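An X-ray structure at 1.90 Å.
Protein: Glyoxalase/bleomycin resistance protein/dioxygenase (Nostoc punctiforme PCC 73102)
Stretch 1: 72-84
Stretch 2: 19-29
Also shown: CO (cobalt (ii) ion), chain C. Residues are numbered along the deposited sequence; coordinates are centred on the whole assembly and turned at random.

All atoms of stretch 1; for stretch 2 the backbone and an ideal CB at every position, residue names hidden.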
# COMPACT_ATOMS: atom_id res chain seq x y z
N GLY A 72 11.51 -7.72 -1.96
CA GLY A 72 11.16 -7.23 -3.28
C GLY A 72 10.02 -6.24 -3.48
O GLY A 72 9.90 -5.68 -4.57
N THR A 73 9.19 -6.02 -2.47
CA THR A 73 8.08 -5.07 -2.62
C THR A 73 8.63 -3.67 -2.82
O THR A 73 9.54 -3.23 -2.11
CB THR A 73 7.16 -5.08 -1.39
OG1 THR A 73 6.71 -6.41 -1.13
CG2 THR A 73 5.94 -4.19 -1.64
N ILE A 74 8.07 -2.95 -3.79
CA ILE A 74 8.53 -1.61 -4.10
C ILE A 74 7.63 -0.50 -3.59
O ILE A 74 6.41 -0.60 -3.61
CB ILE A 74 8.66 -1.42 -5.63
CG1 ILE A 74 9.67 -2.43 -6.19
CG2 ILE A 74 9.11 0.01 -5.95
CD1 ILE A 74 9.69 -2.52 -7.71
N LEU A 75 8.27 0.57 -3.13
CA LEU A 75 7.57 1.76 -2.66
C LEU A 75 7.99 2.84 -3.66
O LEU A 75 9.16 3.21 -3.72
CB LEU A 75 8.03 2.17 -1.25
CG LEU A 75 7.46 3.50 -0.73
CD1 LEU A 75 5.96 3.38 -0.57
CD2 LEU A 75 8.12 3.87 0.60
N ASP A 76 7.04 3.31 -4.46
CA ASP A 76 7.33 4.35 -5.44
C ASP A 76 6.94 5.70 -4.87
O ASP A 76 5.86 5.86 -4.31
CB ASP A 76 6.53 4.16 -6.74
CG ASP A 76 6.97 2.97 -7.55
OD1 ASP A 76 8.17 2.62 -7.52
OD2 ASP A 76 6.11 2.38 -8.25
N LEU A 77 7.83 6.67 -5.02
CA LEU A 77 7.55 8.02 -4.56
C LEU A 77 7.51 8.89 -5.80
O LEU A 77 8.46 8.92 -6.58
CB LEU A 77 8.65 8.51 -3.61
CG LEU A 77 8.90 7.67 -2.36
CD1 LEU A 77 9.98 8.33 -1.53
CD2 LEU A 77 7.61 7.53 -1.54
N PHE A 78 6.39 9.58 -6.00
CA PHE A 78 6.20 10.45 -7.14
C PHE A 78 6.21 11.89 -6.67
O PHE A 78 5.36 12.30 -5.88
CB PHE A 78 4.86 10.14 -7.82
CG PHE A 78 4.88 8.87 -8.63
CD1 PHE A 78 5.32 8.88 -9.95
CD2 PHE A 78 4.49 7.66 -8.06
CE1 PHE A 78 5.38 7.71 -10.69
CE2 PHE A 78 4.54 6.47 -8.80
CZ PHE A 78 4.99 6.50 -10.12
N GLY A 79 7.19 12.66 -7.13
CA GLY A 79 7.29 14.05 -6.74
C GLY A 79 6.14 14.87 -7.29
O GLY A 79 5.96 14.97 -8.50
N GLU A 80 5.36 15.46 -6.39
CA GLU A 80 4.20 16.28 -6.75
C GLU A 80 4.22 17.54 -5.89
O GLU A 80 3.38 17.71 -5.01
CB GLU A 80 2.90 15.51 -6.49
CG GLU A 80 2.67 14.30 -7.38
CD GLU A 80 2.51 14.67 -8.84
OE1 GLU A 80 2.19 15.85 -9.12
OE2 GLU A 80 2.69 13.80 -9.71
N PRO A 81 5.19 18.44 -6.14
CA PRO A 81 5.30 19.68 -5.36
C PRO A 81 4.10 20.62 -5.43
O PRO A 81 3.93 21.47 -4.57
CB PRO A 81 6.57 20.32 -5.93
CG PRO A 81 6.53 19.89 -7.36
CD PRO A 81 6.15 18.43 -7.25
N GLU A 82 3.25 20.45 -6.44
CA GLU A 82 2.10 21.33 -6.57
C GLU A 82 0.79 20.74 -6.06
O GLU A 82 -0.25 21.40 -6.08
CB GLU A 82 1.95 21.78 -8.03
CG GLU A 82 3.11 22.63 -8.49
CD GLU A 82 2.90 23.22 -9.87
OE1 GLU A 82 2.76 22.45 -10.84
OE2 GLU A 82 2.88 24.47 -9.98
N LEU A 83 0.83 19.50 -5.58
CA LEU A 83 -0.37 18.87 -5.05
C LEU A 83 -0.52 19.16 -3.56
O LEU A 83 0.46 19.47 -2.87
CB LEU A 83 -0.33 17.36 -5.28
CG LEU A 83 -0.46 16.90 -6.73
CD1 LEU A 83 -0.50 15.37 -6.79
CD2 LEU A 83 -1.74 17.48 -7.34
N SER A 84 -1.75 19.06 -3.07
CA SER A 84 -2.05 19.29 -1.67
C SER A 84 -2.51 17.99 -1.02
O SER A 84 -2.95 17.07 -1.71
CB SER A 84 -3.17 20.33 -1.53
OG SER A 84 -2.84 21.55 -2.18
N UNK A 19 1.03 -11.15 -6.08
CA UNK A 19 1.68 -10.37 -5.04
C UNK A 19 1.41 -8.89 -5.23
O UNK A 19 0.84 -8.47 -6.23
CB UNK A 19 3.19 -10.64 -5.03
N UNK A 20 1.80 -8.10 -4.23
CA UNK A 20 1.68 -6.66 -4.30
C UNK A 20 3.02 -6.29 -4.92
O UNK A 20 4.07 -6.53 -4.32
CB UNK A 20 1.41 -5.99 -2.95
N UNK A 21 2.98 -5.72 -6.12
CA UNK A 21 4.20 -5.36 -6.82
C UNK A 21 4.77 -4.05 -6.28
O UNK A 21 5.98 -3.94 -6.07
CB UNK A 21 3.94 -5.25 -8.32
N UNK A 22 3.91 -3.06 -6.07
CA UNK A 22 4.34 -1.79 -5.51
C UNK A 22 3.17 -0.95 -4.99
O UNK A 22 2.02 -1.17 -5.37
CB UNK A 22 5.12 -1.00 -6.56
N UNK A 23 3.48 -0.04 -4.08
CA UNK A 23 2.49 0.89 -3.56
C UNK A 23 3.10 2.24 -3.90
O UNK A 23 4.28 2.48 -3.63
CB UNK A 23 2.21 0.71 -2.07
N UNK A 24 2.32 3.11 -4.53
CA UNK A 24 2.83 4.41 -4.92
C UNK A 24 2.26 5.52 -4.06
O UNK A 24 1.08 5.51 -3.71
CB UNK A 24 2.52 4.68 -6.39
N UNK A 25 3.12 6.47 -3.73
CA UNK A 25 2.74 7.61 -2.92
C UNK A 25 3.14 8.88 -3.67
O UNK A 25 4.14 8.89 -4.39
CB UNK A 25 3.39 7.55 -1.54
N UNK A 26 2.34 9.93 -3.52
CA UNK A 26 2.65 11.22 -4.12
C UNK A 26 3.23 12.04 -2.98
O UNK A 26 2.63 12.10 -1.90
CB UNK A 26 1.43 11.89 -4.76
N UNK A 27 4.38 12.66 -3.20
CA UNK A 27 5.02 13.44 -2.15
C UNK A 27 5.30 14.87 -2.61
O UNK A 27 5.78 15.09 -3.72
CB UNK A 27 6.32 12.76 -1.71
N UNK A 28 5.01 15.84 -1.75
CA UNK A 28 5.24 17.24 -2.09
C UNK A 28 6.72 17.60 -2.04
O UNK A 28 7.20 18.39 -2.85
CB UNK A 28 4.45 18.15 -1.14
N UNK A 29 7.44 17.00 -1.10
CA UNK A 29 8.87 17.26 -0.93
C UNK A 29 9.67 15.96 -1.10
O UNK A 29 9.87 15.22 -0.14
CB UNK A 29 9.14 17.88 0.44
CO CO C . 2.34 1.88 -10.76

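Two parallel strands lie side by side here, and the backbone sets the alternation before any side chain is chosen. Ile74 N donates to the carbonyl O of position 21 (3.2 Å), Ile74 O accepts from N of position 23 (3.0 Å), and the ladder climbs in steps of two until Glu80 N meets O of position 27 at 2.7 Å.

Position 19 has no atom of stretch 1 within 5.5 Å of its ideal CB, so the contact asks little of it; it is Lys19. At position 20 the CB points sideways, 5.0 Å from Thr73 CG2, and a small or branched apolar group would suit. Val20 brings CG1 to 4.4 Å from Thr73 CG2, while its O shares a water with Thr73 OG1.

Position 21 points its CB away, and its backbone angles (-79/-44) leave the extended range, a kink in the strand. Many residues would fit; a long one could return towards Ile74. His21 does so, with CE1 4.0 Å from Ile74 CD1.

Position 22 is crowded: its ideal CB lies 3.2 Å from Ile74 O and 3.9 Å from Asp76 OD2, on the face that carries Ile74, Asp76 and Phe78. The cobalt lies beyond on the same side, so a ligand such as His, Asp or Glu is the natural guess. The residue is His22, whose NE2 binds the metal at 2.2 Å. Its ND1 donates to His21 ND1 (2.8 Å), and its CD2 comes within 3.1 Å of Asp76 OD2. That carboxylate also accepts from a cobalt-bound water.

Position 23 turns to the other face, with its ideal CB 4.8 Å from Leu75 CD1, and any aliphatic would serve. Ile23 packs CG2 3.5 Å from Leu75 CD1.

At position 24 the ideal CB is already 3.6 Å from Phe78 CE2 and 4.1 Å from Asp76 CB. Little room remains in that direction, which favours a small residue. Ala24 fills the place, its methyl meeting the Phe78 ring at its edge.

The ideal CB of position 25 lies 4.2 Å from Leu77 CD2 and 5.0 Å from Leu75 CD1, an apolar setting for Leu, Ile, Val or Met. Leu25 touches both: CG is 3.9 Å from Leu75 CD1, and CD1 is 4.1 Å from Leu77 CD2.

The ideal CB of position 26 lies 3.8 Å from Glu80 CG and 4.5 Å from Leu83 CD1, mixed surroundings where a medium polar or apolar group could sit. Asn26 is used; its OD1 takes a water that also donates to Glu80 OE2, and ND2 is bonded elsewhere in the structure.

Position 27 pairs with Gly79, which offers no side chain, but Leu77 is near on the same face, and a beta-branched aliphatic would suit. Val27 lies on the face of Leu75 and Leu77, its CG1 4.1 Å from Leu77 CD2.

Position 28 follows the strand, beside the turn from Glu80 to Leu83, with its ideal CB 4.0 Å from Glu80 O; a long polar chain could explore these carbonyls. Gln28 extends along Pro81. Position 29 points away and is free of stretch 1; Asp29 caps the helix that follows.

Stretch 2, residues 19-29: KVHHIALNVQD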
# COMPACT_ATOMS: atom_id res chain seq x y z
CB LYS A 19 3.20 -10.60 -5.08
CG LYS A 19 3.86 -10.03 -6.33
CD LYS A 19 5.35 -10.33 -6.38
CE LYS A 19 6.00 -9.61 -7.55
NZ LYS A 19 7.47 -9.86 -7.65
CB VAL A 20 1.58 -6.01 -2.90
CG1 VAL A 20 1.82 -4.50 -3.01
CG2 VAL A 20 0.20 -6.28 -2.30
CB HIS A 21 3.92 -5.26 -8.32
CG HIS A 21 5.15 -5.03 -9.15
ND1 HIS A 21 5.70 -3.78 -9.33
CD2 HIS A 21 5.95 -5.89 -9.83
CE1 HIS A 21 6.79 -3.88 -10.08
NE2 HIS A 21 6.96 -5.15 -10.39
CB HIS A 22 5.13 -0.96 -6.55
CG HIS A 22 4.37 -0.58 -7.78
ND1 HIS A 22 4.33 -1.36 -8.91
CD2 HIS A 22 3.66 0.54 -8.07
CE1 HIS A 22 3.64 -0.74 -9.85
NE2 HIS A 22 3.23 0.42 -9.37
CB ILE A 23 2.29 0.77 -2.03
CG1 ILE A 23 1.30 1.85 -1.57
CG2 ILE A 23 3.61 0.91 -1.30
CD1 ILE A 23 0.88 1.71 -0.13
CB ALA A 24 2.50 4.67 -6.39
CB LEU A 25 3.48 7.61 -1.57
CG LEU A 25 3.44 6.38 -0.65
CD1 LEU A 25 4.21 6.69 0.63
CD2 LEU A 25 2.01 6.00 -0.33
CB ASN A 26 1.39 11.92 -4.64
CG ASN A 26 0.82 11.25 -5.86
OD1 ASN A 26 1.56 10.71 -6.68
ND2 ASN A 26 -0.50 11.29 -6.00
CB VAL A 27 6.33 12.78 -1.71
CG1 VAL A 27 6.05 11.35 -1.22
CG2 VAL A 27 7.31 12.74 -2.86
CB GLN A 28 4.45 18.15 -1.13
CG GLN A 28 4.26 19.58 -1.64
CD GLN A 28 5.51 20.43 -1.47
OE1 GLN A 28 5.84 21.25 -2.33
NE2 GLN A 28 6.19 20.26 -0.34
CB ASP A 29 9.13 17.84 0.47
CG ASP A 29 10.54 18.38 0.63
OD1 ASP A 29 11.48 17.81 0.04
OD2 ASP A 29 10.71 19.38 1.37
O HOH W 1 5.90 -7.90 -2.94
O HOH W 2 7.72 -5.94 -6.39
O HOH W 3 1.29 11.32 -9.47
O HOH W 4 4.04 3.29 -10.58
O HOH W 5 3.49 1.08 -12.48
O HOH W 6 1.97 3.24 -12.23
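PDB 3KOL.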